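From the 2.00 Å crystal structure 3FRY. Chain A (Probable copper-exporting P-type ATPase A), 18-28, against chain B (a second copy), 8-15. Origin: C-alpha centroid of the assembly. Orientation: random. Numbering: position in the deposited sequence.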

# COMPACT_ATOMS: atom_id res chain seq x y z
N HIS A 18 -9.19 -0.06 6.25
CA HIS A 18 -10.59 0.18 6.62
C HIS A 18 -11.46 0.38 5.40
O HIS A 18 -12.69 0.34 5.48
CB HIS A 18 -10.71 1.37 7.61
CG HIS A 18 -10.42 2.73 7.03
ND1 HIS A 18 -11.27 3.36 6.14
CD2 HIS A 18 -9.42 3.60 7.27
CE1 HIS A 18 -10.80 4.57 5.87
NE2 HIS A 18 -9.68 4.74 6.55
N CYS A 19 -10.81 0.57 4.25
CA CYS A 19 -11.50 0.78 2.98
C CYS A 19 -11.98 -0.55 2.36
O CYS A 19 -12.88 -0.57 1.52
CB CYS A 19 -10.54 1.45 1.97
SG CYS A 19 -10.12 3.21 2.24
N VAL A 20 -11.35 -1.64 2.76
CA VAL A 20 -11.66 -2.96 2.21
C VAL A 20 -13.11 -3.45 2.31
O VAL A 20 -13.63 -4.03 1.35
CB VAL A 20 -10.74 -4.03 2.85
CG1 VAL A 20 -11.12 -5.42 2.35
CG2 VAL A 20 -9.30 -3.73 2.50
N ALA A 21 -13.74 -3.23 3.45
CA ALA A 21 -15.11 -3.69 3.65
C ALA A 21 -16.10 -3.19 2.61
O ALA A 21 -16.90 -3.97 2.08
CB ALA A 21 -15.59 -3.33 5.06
N ARG A 22 -16.07 -1.89 2.31
CA ARG A 22 -16.99 -1.32 1.32
C ARG A 22 -16.75 -1.91 -0.05
O ARG A 22 -17.70 -2.09 -0.82
CB ARG A 22 -16.86 0.20 1.22
CG ARG A 22 -17.85 0.98 2.07
CD ARG A 22 -17.98 2.43 1.60
NE ARG A 22 -18.81 2.56 0.41
CZ ARG A 22 -19.03 3.70 -0.24
NH1 ARG A 22 -18.48 4.84 0.18
NH2 ARG A 22 -19.82 3.72 -1.30
N VAL A 23 -15.50 -2.20 -0.38
CA VAL A 23 -15.18 -2.78 -1.68
C VAL A 23 -15.83 -4.16 -1.77
O VAL A 23 -16.46 -4.49 -2.77
CB VAL A 23 -13.65 -2.88 -1.90
CG1 VAL A 23 -13.34 -3.64 -3.19
CG2 VAL A 23 -13.06 -1.47 -1.98
N LYS A 24 -15.67 -4.95 -0.71
CA LYS A 24 -16.26 -6.28 -0.68
C LYS A 24 -17.77 -6.19 -0.88
O LYS A 24 -18.33 -6.91 -1.71
CB LYS A 24 -15.96 -6.97 0.65
CG LYS A 24 -16.49 -8.40 0.72
CD LYS A 24 -16.04 -9.13 1.97
CE LYS A 24 -16.46 -10.60 1.92
NZ LYS A 24 -15.89 -11.42 3.03
N LYS A 25 -18.41 -5.30 -0.13
CA LYS A 25 -19.86 -5.10 -0.20
C LYS A 25 -20.32 -4.64 -1.57
O LYS A 25 -21.30 -5.15 -2.11
CB LYS A 25 -20.31 -4.06 0.84
CG LYS A 25 -20.22 -4.52 2.28
CD LYS A 25 -20.76 -3.44 3.22
CE LYS A 25 -20.91 -3.96 4.64
NZ LYS A 25 -19.61 -4.43 5.21
N ALA A 26 -19.62 -3.66 -2.13
CA ALA A 26 -19.97 -3.14 -3.45
C ALA A 26 -19.90 -4.28 -4.49
O ALA A 26 -20.78 -4.39 -5.35
CB ALA A 26 -19.02 -2.01 -3.84
N LEU A 27 -18.87 -5.11 -4.40
CA LEU A 27 -18.73 -6.23 -5.33
C LEU A 27 -19.88 -7.22 -5.15
O LEU A 27 -20.42 -7.72 -6.13
CB LEU A 27 -17.39 -6.94 -5.12
CG LEU A 27 -16.16 -6.23 -5.69
CD1 LEU A 27 -14.88 -6.86 -5.14
CD2 LEU A 27 -16.20 -6.31 -7.21
N GLU A 28 -20.25 -7.51 -3.91
CA GLU A 28 -21.35 -8.44 -3.66
C GLU A 28 -22.65 -7.83 -4.18
O GLU A 28 -23.49 -8.53 -4.75
CB GLU A 28 -21.48 -8.74 -2.17
CG GLU A 28 -20.22 -9.36 -1.58
CD GLU A 28 -20.27 -9.47 -0.07
OE1 GLU A 28 -20.69 -8.48 0.59
OE2 GLU A 28 -19.88 -10.52 0.46
N VAL B 8 -9.97 -12.13 -11.06
CA VAL B 8 -9.11 -11.34 -10.20
C VAL B 8 -9.09 -9.89 -10.67
O VAL B 8 -8.81 -9.61 -11.84
CB VAL B 8 -7.65 -11.84 -10.21
CG1 VAL B 8 -6.80 -10.96 -9.30
CG2 VAL B 8 -7.59 -13.28 -9.75
N LEU B 9 -9.41 -8.97 -9.77
CA LEU B 9 -9.39 -7.56 -10.12
C LEU B 9 -8.26 -6.89 -9.35
O LEU B 9 -8.16 -7.05 -8.12
CB LEU B 9 -10.71 -6.89 -9.76
CG LEU B 9 -11.97 -7.45 -10.42
CD1 LEU B 9 -13.18 -6.72 -9.85
CD2 LEU B 9 -11.90 -7.28 -11.94
N GLU B 10 -7.41 -6.18 -10.07
CA GLU B 10 -6.29 -5.45 -9.49
C GLU B 10 -6.85 -4.13 -8.98
O GLU B 10 -7.45 -3.38 -9.75
CB GLU B 10 -5.22 -5.17 -10.55
CG GLU B 10 -4.60 -6.42 -11.15
CD GLU B 10 -4.00 -7.32 -10.10
OE1 GLU B 10 -3.26 -6.82 -9.22
OE2 GLU B 10 -4.28 -8.54 -10.14
N LEU B 11 -6.65 -3.85 -7.69
CA LEU B 11 -7.19 -2.64 -7.09
C LEU B 11 -6.17 -1.52 -6.92
O LEU B 11 -4.97 -1.76 -6.77
CB LEU B 11 -7.79 -2.97 -5.73
CG LEU B 11 -8.79 -4.13 -5.68
CD1 LEU B 11 -9.21 -4.41 -4.25
CD2 LEU B 11 -10.01 -3.79 -6.54
N SER B 12 -6.67 -0.28 -6.95
CA SER B 12 -5.85 0.91 -6.76
C SER B 12 -6.66 1.86 -5.87
O SER B 12 -7.88 1.90 -5.95
CB SER B 12 -5.56 1.59 -8.11
OG SER B 12 -4.80 0.75 -8.96
N GLY B 13 -5.97 2.61 -5.02
CA GLY B 13 -6.69 3.53 -4.16
C GLY B 13 -6.87 3.10 -2.71
O GLY B 13 -7.36 3.89 -1.90
N LEU B 14 -6.50 1.87 -2.38
CA LEU B 14 -6.61 1.40 -0.99
C LEU B 14 -5.25 1.50 -0.30
O LEU B 14 -5.12 1.24 0.90
CB LEU B 14 -7.12 -0.03 -0.91
CG LEU B 14 -8.60 -0.24 -1.21
CD1 LEU B 14 -8.81 -0.30 -2.73
CD2 LEU B 14 -9.08 -1.53 -0.55
N SER B 15 -4.25 1.88 -1.07
CA SER B 15 -2.89 2.06 -0.57
C SER B 15 -2.25 3.04 -1.53
O SER B 15 -2.68 3.16 -2.68
CB SER B 15 -2.13 0.74 -0.56
OG SER B 15 -1.86 0.30 -1.88

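Nothing polar joins these stretches: no hydrogen bond crosses between them, and the contact is carried entirely by apolar side chains, burying a modest 250 Å² counted over both sides.

Within the helix of chain A, backbone bonds run from each residue to the fourth before it, such as Lys24(A) N to Val20(A) O and Leu27(A) N to Val23(A) O, each 3.0 Å; the contacts to chain B are made by side chains. Val20(A), Val23(A) and Leu27(A) reach across, spaced by three and then four residues. Val23(A) and Leu27(A) point toward the partner, Val20(A) sideways. Cys19(A), just before them, also points toward chain B. Lys24(A), Lys25(A) and Glu28(A) lie out of reach and stay exposed, as charged groups should.

The strand follows a different rule, alternation. Leu9(B) and Leu11(B) point toward the helix, while Val8(B), Glu10(B) and Ser12(B) are out of its reach. Gly13(B) then follows at phi 103°, where a CB would jam against the carbonyl O of the preceding residue; the backbone itself calls for glycine. Just past it, Leu14(B) points toward chain A.

Leu14(B) is the centre of the apolar packing, with 77 Å² covered, the most of any residue here. Its chi1 m sets CG 4.1 Å from Cys19(A) CB; with chi2 p, it places CD2 3.8 Å from Val20(A) CG2 and 4.2 Å from Val23(A) CG2. The backbones approach closely here, with Cys19(A) CA and Leu14(B) CA 6.3 Å apart, and the small Cys19(A) fits that gap.

Val23(A) also uses its other methyl, CG1, 4.3 Å from Leu11(B) CD1. Farther along, the gap widens to 10.6 Å between Leu27(A) CA and Leu9(B) CA, and two long leucines span it, both m, t, meeting at Leu27(A) CD2 and Leu9(B) CD1, 4.0 Å apart.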